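Local coordinates for protein beta sliding clamp (Streptococcus pneumoniae, PDB 2AWA) that probably encircles DNA as a ring-shaped head-to-tail homodimer, tethering DNA polymerases and other proteins to it and making replication processive, at residues Ile14-Leu24 with Val98-Lys109. Residues are numbered along the deposited sequence; the frame is centred on the assembly and turned at random.
Sequences IHFSINKNLFL and VSSLPDVTLDFK
Phe16 and Phe108 face each other across a hydrogen-bonded antiparallel pair and form an offset stack, with ring centroids 4.5 Å apart and planes at 18°. The overlap is partial: the CZ and CE2 end of Phe16 lies over the CG side of Phe108, while Phe108 CB makes a CH-pi contact over the Phe16 face, 3.6 Å from the centroid. Different first torsions allow this, CG of Phe16 sitting between backbone N and carbonyl carbon (chi1 66°) and CG of Phe108 anti to the backbone N (chi1 -170°). Ile14 CG2 meets Phe108 CD1 obliquely. On the other face of the sheet His15 reaches diagonally to Asp107: NE2 donates to OD2 on its syn lone pair at 2.8 Å, with OD2 tilted from the imidazole plane, and more weakly to OD1. Lys109 CG lies over one face of the same imidazole.

The backbone bonds pairing Phe16 with Phe108 and Ile18 with Leu106 join strands 15-19 and 105-109, neighbours in one antiparallel sheet of the N-terminal domain. This domain has the repeated fold of the bacterial sliding ring, in which helices 20-31 and 91-100 pack against the sheets. Where strand 15-19 ends, Asn19 is the N-cap, its OD1 accepting from Leu22 N at 2.9 Å, and Lys20 N adds one more backbone bond, to Val104 O.

Lys20 runs past Val98, its CG 4.0 Å from Val98 CG1, and bends at chi3, bringing NZ within 2.9 Å of Leu101 O, a hydrogen bond to the segment linking helix 91-100 to strand 105-111. Leu24 divides its two methyls between neighbouring residues: CD1 touches Val98 CG1 and CD2 approaches Ser99 CB at 3.8 Å. Phe23 leans obliquely on Val98, Leu106 and Phe108, and also packs on Ile70 of strand 64-71. Nearby, Ser100 O accepts a hydrogen bond from Arg289 of the second subunit.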
ATOM      1  N   ILE B  14     -21.071 -30.877  -9.006  1.00 69.06           N
ATOM      2  CA  ILE B  14     -20.992 -29.638  -9.775  1.00 66.89           C
ATOM      3  C   ILE B  14     -20.234 -29.808 -11.084  1.00 64.81           C
ATOM      4  O   ILE B  14     -19.240 -30.512 -11.142  1.00 66.90           O
ATOM      5  CB  ILE B  14     -20.337 -28.512  -8.950  1.00 66.51           C
ATOM      6  CG1 ILE B  14     -21.266 -28.103  -7.792  1.00 67.80           C
ATOM      7  CG2 ILE B  14     -20.045 -27.296  -9.824  1.00 65.75           C
ATOM      8  CD1 ILE B  14     -20.547 -27.527  -6.575  1.00 63.24           C
ATOM      9  N   HIS B  15     -20.751 -29.189 -12.140  1.00 62.82           N
ATOM     10  CA  HIS B  15     -19.990 -28.940 -13.350  1.00 61.86           C
ATOM     11  C   HIS B  15     -20.554 -27.765 -14.132  1.00 60.88           C
ATOM     12  O   HIS B  15     -21.657 -27.817 -14.633  1.00 59.32           O
ATOM     13  CB  HIS B  15     -19.920 -30.163 -14.255  1.00 62.49           C
ATOM     14  CG  HIS B  15     -18.978 -29.993 -15.410  1.00 63.49           C
ATOM     15  ND1 HIS B  15     -19.014 -30.798 -16.528  1.00 68.45           N
ATOM     16  CD2 HIS B  15     -17.985 -29.099 -15.626  1.00 60.07           C
ATOM     17  CE1 HIS B  15     -18.078 -30.413 -17.376  1.00 65.75           C
ATOM     18  NE2 HIS B  15     -17.443 -29.382 -16.854  1.00 64.05           N
ATOM     19  N   PHE B  16     -19.773 -26.703 -14.232  1.00 62.67           N
ATOM     20  CA  PHE B  16     -20.141 -25.558 -15.052  1.00 63.33           C
ATOM     21  C   PHE B  16     -18.899 -24.897 -15.617  1.00 64.79           C
ATOM     22  O   PHE B  16     -17.766 -25.197 -15.194  1.00 65.11           O
ATOM     23  CB  PHE B  16     -20.929 -24.534 -14.231  1.00 62.66           C
ATOM     24  CG  PHE B  16     -20.126 -23.881 -13.146  1.00 57.46           C
ATOM     25  CD1 PHE B  16     -19.414 -22.725 -13.396  1.00 57.37           C
ATOM     26  CD2 PHE B  16     -20.076 -24.430 -11.881  1.00 60.00           C
ATOM     27  CE1 PHE B  16     -18.680 -22.127 -12.407  1.00 53.04           C
ATOM     28  CE2 PHE B  16     -19.326 -23.835 -10.878  1.00 58.41           C
ATOM     29  CZ  PHE B  16     -18.635 -22.682 -11.145  1.00 57.15           C
ATOM     30  N   SER B  17     -19.122 -23.996 -16.571  1.00 65.27           N
ATOM     31  CA  SER B  17     -18.048 -23.154 -17.111  1.00 65.28           C
ATOM     32  C   SER B  17     -18.535 -21.711 -17.183  1.00 63.36           C
ATOM     33  O   SER B  17     -19.747 -21.470 -17.248  1.00 60.30           O
ATOM     34  CB  SER B  17     -17.602 -23.644 -18.485  1.00 63.99           C
ATOM     35  OG  SER B  17     -18.683 -23.551 -19.392  1.00 63.33           O
ATOM     36  N   ILE B  18     -17.580 -20.776 -17.187  1.00 61.21           N
ATOM     37  CA  ILE B  18     -17.863 -19.371 -16.957  1.00 60.73           C
ATOM     38  C   ILE B  18     -16.712 -18.496 -17.393  1.00 59.63           C
ATOM     39  O   ILE B  18     -15.574 -18.952 -17.466  1.00 61.45           O
ATOM     40  CB  ILE B  18     -18.088 -19.127 -15.445  1.00 62.71           C
ATOM     41  CG1 ILE B  18     -18.708 -17.750 -15.190  1.00 66.08           C
ATOM     42  CG2 ILE B  18     -16.766 -19.281 -14.665  1.00 63.31           C
ATOM     43  CD1 ILE B  18     -19.399 -17.657 -13.872  1.00 65.57           C
ATOM     44  N   ASN B  19     -17.010 -17.228 -17.639  1.00 58.47           N
ATOM     45  CA  ASN B  19     -16.000 -16.223 -17.989  1.00 58.43           C
ATOM     46  C   ASN B  19     -15.167 -15.891 -16.732  1.00 57.69           C
ATOM     47  O   ASN B  19     -15.707 -15.506 -15.711  1.00 56.36           O
ATOM     48  CB  ASN B  19     -16.716 -15.005 -18.628  1.00 58.12           C
ATOM     49  CG  ASN B  19     -15.858 -13.753 -18.700  1.00 63.24           C
ATOM     50  OD1 ASN B  19     -15.768 -12.995 -17.734  1.00 63.95           O
ATOM     51  ND2 ASN B  19     -15.271 -13.499 -19.864  1.00 71.58           N
ATOM     52  N   LYS B  20     -13.851 -16.075 -16.793  1.00 60.46           N
ATOM     53  CA  LYS B  20     -13.001 -15.899 -15.606  1.00 60.65           C
ATOM     54  C   LYS B  20     -13.208 -14.556 -14.909  1.00 58.94           C
ATOM     55  O   LYS B  20     -13.353 -14.520 -13.687  1.00 57.73           O
ATOM     56  CB  LYS B  20     -11.513 -16.094 -15.925  1.00 61.58           C
ATOM     57  CG  LYS B  20     -10.573 -15.893 -14.685  1.00 62.75           C
ATOM     58  CD  LYS B  20      -9.094 -15.834 -15.060  1.00 64.65           C
ATOM     59  CE  LYS B  20      -8.707 -14.465 -15.575  1.00 72.73           C
ATOM     60  NZ  LYS B  20      -7.402 -14.484 -16.284  1.00 79.08           N
ATOM     61  N   ASN B  21     -13.242 -13.462 -15.665  1.00 59.18           N
ATOM     62  CA  ASN B  21     -13.379 -12.136 -15.035  1.00 61.27           C
ATOM     63  C   ASN B  21     -14.720 -11.853 -14.349  1.00 62.25           C
ATOM     64  O   ASN B  21     -14.736 -11.318 -13.255  1.00 65.00           O
ATOM     65  CB  ASN B  21     -13.039 -11.026 -16.013  1.00 59.79           C
ATOM     66  CG  ASN B  21     -11.574 -11.020 -16.375  1.00 69.11           C
ATOM     67  OD1 ASN B  21     -10.741 -11.658 -15.697  1.00 61.09           O
ATOM     68  ND2 ASN B  21     -11.238 -10.308 -17.450  1.00 72.14           N
ATOM     69  N   LEU B  22     -15.843 -12.203 -14.967  1.00 63.17           N
ATOM     70  CA  LEU B  22     -17.122 -11.963 -14.309  1.00 63.92           C
ATOM     71  C   LEU B  22     -17.237 -12.833 -13.060  1.00 63.79           C
ATOM     72  O   LEU B  22     -17.781 -12.381 -12.041  1.00 63.74           O
ATOM     73  CB  LEU B  22     -18.304 -12.197 -15.243  1.00 64.59           C
ATOM     74  CG  LEU B  22     -19.618 -11.651 -14.665  1.00 68.46           C
ATOM     75  CD1 LEU B  22     -20.434 -10.929 -15.722  1.00 69.45           C
ATOM     76  CD2 LEU B  22     -20.439 -12.750 -14.008  1.00 69.97           C
ATOM     77  N   PHE B  23     -16.698 -14.057 -13.132  1.00 61.76           N
ATOM     78  CA  PHE B  23     -16.658 -14.960 -11.981  1.00 59.75           C
ATOM     79  C   PHE B  23     -15.840 -14.310 -10.896  1.00 61.83           C
ATOM     80  O   PHE B  23     -16.304 -14.147  -9.776  1.00 62.38           O
ATOM     81  CB  PHE B  23     -16.053 -16.308 -12.386  1.00 58.69           C
ATOM     82  CG  PHE B  23     -16.179 -17.409 -11.343  1.00 57.73           C
ATOM     83  CD1 PHE B  23     -17.338 -17.592 -10.614  1.00 66.59           C
ATOM     84  CD2 PHE B  23     -15.154 -18.326 -11.169  1.00 63.95           C
ATOM     85  CE1 PHE B  23     -17.440 -18.615  -9.689  1.00 65.56           C
ATOM     86  CE2 PHE B  23     -15.263 -19.354 -10.251  1.00 63.26           C
ATOM     87  CZ  PHE B  23     -16.406 -19.489  -9.506  1.00 58.60           C
ATOM     88  N   LEU B  24     -14.622 -13.902 -11.250  1.00 64.22           N
ATOM     89  CA  LEU B  24     -13.689 -13.317 -10.283  1.00 65.50           C
ATOM     90  C   LEU B  24     -14.267 -12.085  -9.598  1.00 65.45           C
ATOM     91  O   LEU B  24     -13.989 -11.838  -8.426  1.00 66.90           O
ATOM     92  CB  LEU B  24     -12.364 -12.951 -10.957  1.00 64.65           C
ATOM     93  CG  LEU B  24     -11.208 -12.590 -10.026  1.00 66.87           C
ATOM     94  CD1 LEU B  24     -10.850 -13.741  -9.082  1.00 70.23           C
ATOM     95  CD2 LEU B  24      -9.996 -12.203 -10.843  1.00 67.28           C
ATOM     96  N   VAL B  98      -8.070 -18.700  -9.050  1.00 56.91           N
ATOM     97  CA  VAL B  98      -8.844 -18.316 -10.216  1.00 58.54           C
ATOM     98  C   VAL B  98      -8.163 -17.138 -10.903  1.00 59.36           C
ATOM     99  O   VAL B  98      -7.868 -17.160 -12.089  1.00 59.92           O
ATOM    100  CB  VAL B  98     -10.280 -17.911  -9.821  1.00 60.32           C
ATOM    101  CG1 VAL B  98     -10.960 -17.151 -10.951  1.00 61.84           C
ATOM    102  CG2 VAL B  98     -11.101 -19.139  -9.411  1.00 60.86           C
ATOM    103  N   SER B  99      -7.908 -16.103 -10.121  1.00 61.26           N
ATOM    104  CA  SER B  99      -7.221 -14.919 -10.590  1.00 61.43           C
ATOM    105  C   SER B  99      -5.919 -15.240 -11.360  1.00 61.82           C
ATOM    106  O   SER B  99      -5.550 -14.525 -12.292  1.00 63.12           O
ATOM    107  CB  SER B  99      -6.944 -14.024  -9.386  1.00 60.71           C
ATOM    108  OG  SER B  99      -6.075 -12.981  -9.734  1.00 65.44           O
ATOM    109  N   SER B 100      -5.232 -16.312 -10.977  1.00 61.45           N
ATOM    110  CA  SER B 100      -3.993 -16.706 -11.636  1.00 61.43           C
ATOM    111  C   SER B 100      -4.174 -17.464 -12.968  1.00 61.02           C
ATOM    112  O   SER B 100      -3.208 -17.661 -13.685  1.00 60.87           O
ATOM    113  CB  SER B 100      -3.180 -17.586 -10.692  1.00 62.49           C
ATOM    114  OG  SER B 100      -3.695 -18.911 -10.680  1.00 65.96           O
ATOM    115  N   LEU B 101      -5.384 -17.900 -13.288  1.00 59.96           N
ATOM    116  CA  LEU B 101      -5.611 -18.728 -14.471  1.00 61.82           C
ATOM    117  C   LEU B 101      -5.402 -17.934 -15.763  1.00 63.14           C
ATOM    118  O   LEU B 101      -5.671 -16.734 -15.794  1.00 63.56           O
ATOM    119  CB  LEU B 101      -7.016 -19.338 -14.437  1.00 60.43           C
ATOM    120  CG  LEU B 101      -7.237 -20.287 -13.252  1.00 65.01           C
ATOM    121  CD1 LEU B 101      -8.707 -20.695 -13.104  1.00 70.25           C
ATOM    122  CD2 LEU B 101      -6.336 -21.525 -13.355  1.00 65.23           C
ATOM    123  N   PRO B 102      -4.907 -18.596 -16.831  1.00 64.95           N
ATOM    124  CA  PRO B 102      -4.483 -17.874 -18.035  1.00 64.71           C
ATOM    125  C   PRO B 102      -5.579 -17.456 -19.012  1.00 65.34           C
ATOM    126  O   PRO B 102      -5.421 -16.429 -19.660  1.00 66.07           O
ATOM    127  CB  PRO B 102      -3.519 -18.856 -18.706  1.00 63.41           C
ATOM    128  CG  PRO B 102      -3.984 -20.184 -18.307  1.00 64.75           C
ATOM    129  CD  PRO B 102      -4.686 -20.049 -16.969  1.00 66.46           C
ATOM    130  N   ASP B 103      -6.669 -18.219 -19.112  1.00 66.32           N
ATOM    131  CA  ASP B 103      -7.680 -18.027 -20.180  1.00 67.00           C
ATOM    132  C   ASP B 103      -8.935 -17.261 -19.740  1.00 67.38           C
ATOM    133  O   ASP B 103      -9.225 -17.139 -18.550  1.00 70.97           O
ATOM    134  CB  ASP B 103      -8.088 -19.383 -20.784  1.00 66.18           C
ATOM    135  CG  ASP B 103      -7.122 -19.864 -21.899  1.00 74.10           C
ATOM    136  OD1 ASP B 103      -5.931 -19.452 -21.921  1.00 71.06           O
ATOM    137  OD2 ASP B 103      -7.569 -20.665 -22.765  1.00 81.10           O
ATOM    138  N   VAL B 104      -9.671 -16.764 -20.730  1.00 65.50           N
ATOM    139  CA  VAL B 104     -10.866 -15.937 -20.542  1.00 64.62           C
ATOM    140  C   VAL B 104     -12.045 -16.682 -19.884  1.00 64.23           C
ATOM    141  O   VAL B 104     -12.854 -16.076 -19.182  1.00 63.79           O
ATOM    142  CB  VAL B 104     -11.322 -15.338 -21.923  1.00 65.45           C
ATOM    143  CG1 VAL B 104     -12.781 -14.864 -21.904  1.00 68.64           C
ATOM    144  CG2 VAL B 104     -10.414 -14.192 -22.332  1.00 65.63           C
ATOM    145  N   THR B 105     -12.169 -17.976 -20.153  1.00 63.95           N
ATOM    146  CA  THR B 105     -13.182 -18.812 -19.523  1.00 63.86           C
ATOM    147  C   THR B 105     -12.502 -19.909 -18.734  1.00 64.64           C
ATOM    148  O   THR B 105     -11.298 -20.158 -18.892  1.00 61.99           O
ATOM    149  CB  THR B 105     -14.132 -19.492 -20.550  1.00 65.15           C
ATOM    150  OG1 THR B 105     -13.409 -20.432 -21.364  1.00 64.70           O
ATOM    151  CG2 THR B 105     -14.821 -18.454 -21.443  1.00 66.79           C
ATOM    152  N   LEU B 106     -13.279 -20.582 -17.892  1.00 65.66           N
ATOM    153  CA  LEU B 106     -12.737 -21.697 -17.144  1.00 66.49           C
ATOM    154  C   LEU B 106     -13.758 -22.767 -16.849  1.00 65.49           C
ATOM    155  O   LEU B 106     -14.956 -22.494 -16.761  1.00 65.32           O
ATOM    156  CB  LEU B 106     -12.115 -21.195 -15.847  1.00 68.64           C
ATOM    157  CG  LEU B 106     -13.037 -20.754 -14.715  1.00 68.41           C
ATOM    158  CD1 LEU B 106     -13.207 -21.858 -13.683  1.00 70.85           C
ATOM    159  CD2 LEU B 106     -12.445 -19.535 -14.055  1.00 74.15           C
ATOM    160  N   ASP B 107     -13.256 -23.988 -16.692  1.00 65.01           N
ATOM    161  CA  ASP B 107     -14.083 -25.125 -16.366  1.00 65.48           C
ATOM    162  C   ASP B 107     -14.017 -25.415 -14.883  1.00 63.08           C
ATOM    163  O   ASP B 107     -12.949 -25.446 -14.312  1.00 63.30           O
ATOM    164  CB  ASP B 107     -13.637 -26.355 -17.146  1.00 67.19           C
ATOM    165  CG  ASP B 107     -14.762 -27.349 -17.331  1.00 69.58           C
ATOM    166  OD1 ASP B 107     -15.560 -27.163 -18.274  1.00 75.93           O
ATOM    167  OD2 ASP B 107     -14.861 -28.299 -16.520  1.00 74.98           O
ATOM    168  N   PHE B 108     -15.173 -25.625 -14.272  1.00 63.11           N
ATOM    169  CA  PHE B 108     -15.283 -25.893 -12.849  1.00 63.72           C
ATOM    170  C   PHE B 108     -15.972 -27.245 -12.709  1.00 64.16           C
ATOM    171  O   PHE B 108     -17.185 -27.328 -12.883  1.00 63.43           O
ATOM    172  CB  PHE B 108     -16.129 -24.787 -12.208  1.00 63.79           C
ATOM    173  CG  PHE B 108     -16.140 -24.799 -10.701  1.00 64.03           C
ATOM    174  CD1 PHE B 108     -16.738 -25.843  -9.995  1.00 58.64           C
ATOM    175  CD2 PHE B 108     -15.604 -23.732  -9.990  1.00 62.72           C
ATOM    176  CE1 PHE B 108     -16.773 -25.844  -8.627  1.00 60.12           C
ATOM    177  CE2 PHE B 108     -15.634 -23.725  -8.589  1.00 65.54           C
ATOM    178  CZ  PHE B 108     -16.220 -24.779  -7.910  1.00 64.81           C
ATOM    179  N   LYS B 109     -15.207 -28.299 -12.411  1.00 64.61           N
ATOM    180  CA  LYS B 109     -15.772 -29.665 -12.306  1.00 66.45           C
ATOM    181  C   LYS B 109     -15.490 -30.317 -10.965  1.00 64.62           C
ATOM    182  O   LYS B 109     -14.334 -30.535 -10.610  1.00 65.44           O
ATOM    183  CB  LYS B 109     -15.235 -30.587 -13.410  1.00 66.66           C
ATOM    184  CG  LYS B 109     -15.885 -31.977 -13.394  1.00 70.00           C
ATOM    185  CD  LYS B 109     -15.438 -32.873 -14.548  1.00 70.81           C
ATOM    186  CE  LYS B 109     -15.992 -34.294 -14.368  1.00 75.76           C
ATOM    187  NZ  LYS B 109     -15.359 -35.319 -15.259  1.00 76.37           N
TER